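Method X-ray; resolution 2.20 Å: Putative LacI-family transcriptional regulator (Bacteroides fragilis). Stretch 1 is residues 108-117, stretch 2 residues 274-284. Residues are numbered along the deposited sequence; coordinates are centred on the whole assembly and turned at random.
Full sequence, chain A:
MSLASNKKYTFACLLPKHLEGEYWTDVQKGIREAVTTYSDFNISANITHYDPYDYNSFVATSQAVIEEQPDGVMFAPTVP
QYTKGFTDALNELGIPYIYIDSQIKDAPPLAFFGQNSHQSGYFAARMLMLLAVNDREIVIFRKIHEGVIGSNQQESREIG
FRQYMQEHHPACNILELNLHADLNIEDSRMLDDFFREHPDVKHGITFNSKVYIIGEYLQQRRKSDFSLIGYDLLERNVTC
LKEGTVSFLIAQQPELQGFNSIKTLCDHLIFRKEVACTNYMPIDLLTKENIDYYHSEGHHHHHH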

# COMPACT_ATOMS: atom_id res chain seq x y z
N PRO A 108 -13.62 -24.23 9.70
CA PRO A 108 -13.29 -23.68 8.39
C PRO A 108 -14.50 -23.23 7.56
O PRO A 108 -15.52 -23.93 7.49
CB PRO A 108 -12.51 -24.81 7.72
CG PRO A 108 -13.03 -26.04 8.38
CD PRO A 108 -13.14 -25.61 9.83
N PRO A 109 -14.39 -22.05 6.94
CA PRO A 109 -15.44 -21.47 6.10
C PRO A 109 -15.22 -21.84 4.65
O PRO A 109 -14.33 -22.64 4.33
CB PRO A 109 -15.24 -19.98 6.31
CG PRO A 109 -13.72 -19.91 6.25
CD PRO A 109 -13.30 -21.07 7.13
N LEU A 110 -16.02 -21.24 3.77
CA LEU A 110 -15.89 -21.47 2.34
C LEU A 110 -14.69 -20.65 1.90
O LEU A 110 -13.90 -21.10 1.06
CB LEU A 110 -17.13 -20.98 1.60
CG LEU A 110 -16.97 -20.76 0.09
CD1 LEU A 110 -16.80 -22.10 -0.63
CD2 LEU A 110 -18.18 -20.03 -0.44
N ALA A 111 -14.56 -19.46 2.48
CA ALA A 111 -13.47 -18.54 2.16
C ALA A 111 -13.22 -17.53 3.29
O ALA A 111 -14.11 -17.22 4.08
CB ALA A 111 -13.78 -17.81 0.87
N PHE A 112 -11.99 -17.01 3.33
CA PHE A 112 -11.58 -16.04 4.34
C PHE A 112 -10.88 -14.87 3.69
O PHE A 112 -10.08 -15.04 2.77
CB PHE A 112 -10.62 -16.68 5.35
CG PHE A 112 -9.90 -15.69 6.24
CD1 PHE A 112 -10.58 -15.04 7.27
CD2 PHE A 112 -8.56 -15.39 6.04
CE1 PHE A 112 -9.93 -14.12 8.09
CE2 PHE A 112 -7.89 -14.46 6.85
CZ PHE A 112 -8.58 -13.83 7.88
N PHE A 113 -11.20 -13.68 4.19
CA PHE A 113 -10.61 -12.44 3.70
C PHE A 113 -10.17 -11.67 4.92
O PHE A 113 -10.98 -11.31 5.78
CB PHE A 113 -11.64 -11.61 2.92
CG PHE A 113 -12.02 -12.21 1.59
CD1 PHE A 113 -11.23 -11.99 0.47
CD2 PHE A 113 -13.14 -13.02 1.47
CE1 PHE A 113 -11.55 -12.57 -0.75
CE2 PHE A 113 -13.47 -13.61 0.26
CZ PHE A 113 -12.67 -13.39 -0.85
N GLY A 114 -8.86 -11.43 4.99
CA GLY A 114 -8.29 -10.71 6.11
C GLY A 114 -6.78 -10.82 6.05
O GLY A 114 -6.22 -11.47 5.15
N GLN A 115 -6.09 -10.18 6.99
CA GLN A 115 -4.65 -10.25 6.99
C GLN A 115 -4.16 -11.53 7.61
O GLN A 115 -4.88 -12.22 8.33
CB GLN A 115 -4.03 -9.10 7.78
CG GLN A 115 -4.27 -7.71 7.24
CD GLN A 115 -3.42 -6.67 7.94
OE1 GLN A 115 -3.23 -6.73 9.15
NE2 GLN A 115 -2.92 -5.72 7.18
N ASN A 116 -2.92 -11.86 7.29
CA ASN A 116 -2.27 -13.00 7.90
C ASN A 116 -1.84 -12.31 9.21
O ASN A 116 -0.81 -11.61 9.26
CB ASN A 116 -1.05 -13.40 7.08
CG ASN A 116 -0.21 -14.44 7.79
OD1 ASN A 116 0.16 -14.26 8.95
ND2 ASN A 116 0.08 -15.54 7.10
N SER A 117 -2.65 -12.49 10.24
CA SER A 117 -2.44 -11.87 11.54
C SER A 117 -1.03 -12.04 12.11
O SER A 117 -0.45 -11.09 12.64
CB SER A 117 -3.46 -12.40 12.54
OG SER A 117 -3.40 -13.81 12.62
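Stretch 2, residues 274-284: EVACTNYMPID

Stretch 2 lies beside stretch 1 as a parallel β-strand neighbour, and backbone hydrogen bonds hold the two together. Four of these bonds alternate in the manner of a parallel ladder. Phe112 N donates to Cys277 O at 2.5 Å, and Asn279 N donates back to Phe112 O at 2.8 Å; two residues further on, Gly114 N reaches Asn279 O at 3.3 Å, and Met281 N closes on Gly114 O at 2.7 Å. Phe112 and Gly114 thus each use both their N and their O toward stretch 2, as expected when one residue of a parallel pair bonds to the residues before and after its partner. The register follows: Phe112 pairs with Thr278, Phe113 with Asn279 and Gly114 with Tyr280, with CA-CA distances of 5.0, 4.9 and 5.3 Å. Both strands are extended, while Leu110 and Cys277, just before them, have helix-like backbone angles, and the axes of strands 111-114 and 278-280 approach to 4.8 Å with only 8° between their N-to-C directions.

Two amide side chains extend this polar network. Asn279, in the m rotamer, turns its ND2 back to Phe112 O at 3.1 Å, so this carbonyl accepts from both the backbone and the side chain of the same residue; the same ND2 also donates to Ala276 O at 3.2 Å, within stretch 2. Gln115 points its CA-to-CB bond away from stretch 2, but its long side chain comes back far enough for NE2 to donate to Pro282 O at 3.0 Å. Past the ladder, a single water accepts from Asn116 N at 2.8 Å and donates to Met281 O at 2.5 Å, bridging two backbone groups that do not bond directly.

Weaker CA-H...O contacts fill in between the stronger bonds. Ala111 CA lies 3.1 Å from Cys277 O, and Tyr280 CA is likewise 3.1 Å from Gly114 O, carbonyls that already accept from backbone N-H groups.

The side chains pack on the two faces of the sheet. Phe112, Thr278 and Tyr280 share one face, where Phe112 CE2 meets Tyr280 CE1 at 4.0 Å. Gly114 suits its place here: a CB would point to this same face and come within 2.6 Å of Phe112 CZ. The broad Tyr280 ring also receives Asn116 over one face, with Asn116 CB 3.9 Å from the ring centroid in a CH-π contact. Asn116 has a second role, since it stands at the N-cap position and its side chain caps a backbone N just beyond the stretch.

Phe113 and Asn279 occupy the other face. Phe113 CD1 touches Asn279 CB at 3.3 Å, the amide ND2 lies over one face of the phenyl ring, and Met281, a selenomethionine, approaches the ring edge, its SE 4.5 Å from Phe113 CD1. At the N-terminal end, apolar side chains also meet: Leu110 CD1 packs on Val275 CG2 at 3.8 Å, and Pro109 CG sits 4.4 Å from Cys277 SG. Altogether the two stretches bury 763 Å² between them.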

# COMPACT_ATOMS: atom_id res chain seq x y z
N GLU A 274 -15.15 -21.98 -8.88
CA GLU A 274 -14.26 -22.49 -7.84
C GLU A 274 -13.74 -21.24 -7.13
O GLU A 274 -13.57 -20.20 -7.77
CB GLU A 274 -13.10 -23.25 -8.49
CG GLU A 274 -12.49 -24.35 -7.65
CD GLU A 274 -13.43 -25.52 -7.46
OE1 GLU A 274 -13.95 -26.03 -8.47
OE2 GLU A 274 -13.65 -25.93 -6.30
N VAL A 275 -13.50 -21.33 -5.83
CA VAL A 275 -12.99 -20.17 -5.08
C VAL A 275 -11.95 -20.57 -4.02
O VAL A 275 -12.09 -21.59 -3.35
CB VAL A 275 -14.14 -19.39 -4.38
CG1 VAL A 275 -15.11 -18.85 -5.42
CG2 VAL A 275 -14.87 -20.29 -3.40
N ALA A 276 -10.92 -19.74 -3.87
CA ALA A 276 -9.86 -20.01 -2.90
C ALA A 276 -10.38 -19.77 -1.49
O ALA A 276 -11.13 -18.83 -1.25
CB ALA A 276 -8.66 -19.11 -3.17
N CYS A 277 -9.97 -20.61 -0.55
CA CYS A 277 -10.42 -20.46 0.82
C CYS A 277 -9.70 -19.32 1.54
O CYS A 277 -10.34 -18.49 2.17
CB CYS A 277 -10.22 -21.76 1.60
SG CYS A 277 -10.96 -21.69 3.26
N THR A 278 -8.38 -19.27 1.43
CA THR A 278 -7.62 -18.22 2.10
C THR A 278 -7.23 -17.07 1.17
O THR A 278 -6.57 -17.27 0.15
CB THR A 278 -6.34 -18.77 2.75
OG1 THR A 278 -5.48 -19.29 1.73
CG2 THR A 278 -6.69 -19.87 3.74
N ASN A 279 -7.67 -15.87 1.55
CA ASN A 279 -7.38 -14.66 0.80
C ASN A 279 -6.77 -13.66 1.77
O ASN A 279 -7.47 -12.87 2.42
CB ASN A 279 -8.67 -14.12 0.20
CG ASN A 279 -9.31 -15.10 -0.74
OD1 ASN A 279 -8.98 -15.15 -1.93
ND2 ASN A 279 -10.21 -15.93 -0.22
N TYR A 280 -5.45 -13.73 1.90
CA TYR A 280 -4.72 -12.85 2.79
C TYR A 280 -4.62 -11.47 2.17
O TYR A 280 -4.11 -11.31 1.07
CB TYR A 280 -3.33 -13.43 3.10
CG TYR A 280 -3.36 -14.60 4.06
CD1 TYR A 280 -4.06 -14.52 5.27
CD2 TYR A 280 -2.67 -15.78 3.78
CE1 TYR A 280 -4.06 -15.58 6.18
CE2 TYR A 280 -2.66 -16.85 4.68
CZ TYR A 280 -3.35 -16.74 5.88
OH TYR A 280 -3.33 -17.78 6.78
N MSE A 281 -5.14 -10.48 2.87
CA MSE A 281 -5.11 -9.09 2.40
C MSE A 281 -3.73 -8.49 2.63
O MSE A 281 -2.95 -8.99 3.43
CB MSE A 281 -6.18 -8.28 3.14
CG MSE A 281 -7.58 -8.87 2.99
SE MSE A 281 -8.02 -8.90 1.06
CE MSE A 281 -8.28 -7.01 0.61
N PRO A 282 -3.41 -7.39 1.93
CA PRO A 282 -2.10 -6.76 2.11
C PRO A 282 -1.89 -6.09 3.46
O PRO A 282 -2.85 -5.75 4.16
CB PRO A 282 -2.03 -5.77 0.95
CG PRO A 282 -3.45 -5.37 0.78
CD PRO A 282 -4.20 -6.68 0.91
N ILE A 283 -0.62 -5.91 3.82
CA ILE A 283 -0.22 -5.26 5.07
C ILE A 283 0.38 -3.91 4.63
O ILE A 283 1.60 -3.75 4.53
CB ILE A 283 0.83 -6.15 5.79
CG1 ILE A 283 0.17 -7.49 6.16
CG2 ILE A 283 1.38 -5.46 7.03
CD1 ILE A 283 1.16 -8.59 6.48
N ASP A 284 -0.50 -2.95 4.35
CA ASP A 284 -0.07 -1.64 3.88
C ASP A 284 0.40 -0.68 4.97
O ASP A 284 -0.26 -0.49 5.99
CB ASP A 284 -1.20 -0.96 3.09
CG ASP A 284 -1.59 -1.73 1.84
OD1 ASP A 284 -0.69 -2.34 1.21
OD2 ASP A 284 -2.79 -1.73 1.47
O HOH W 1 -1.81 -10.43 5.19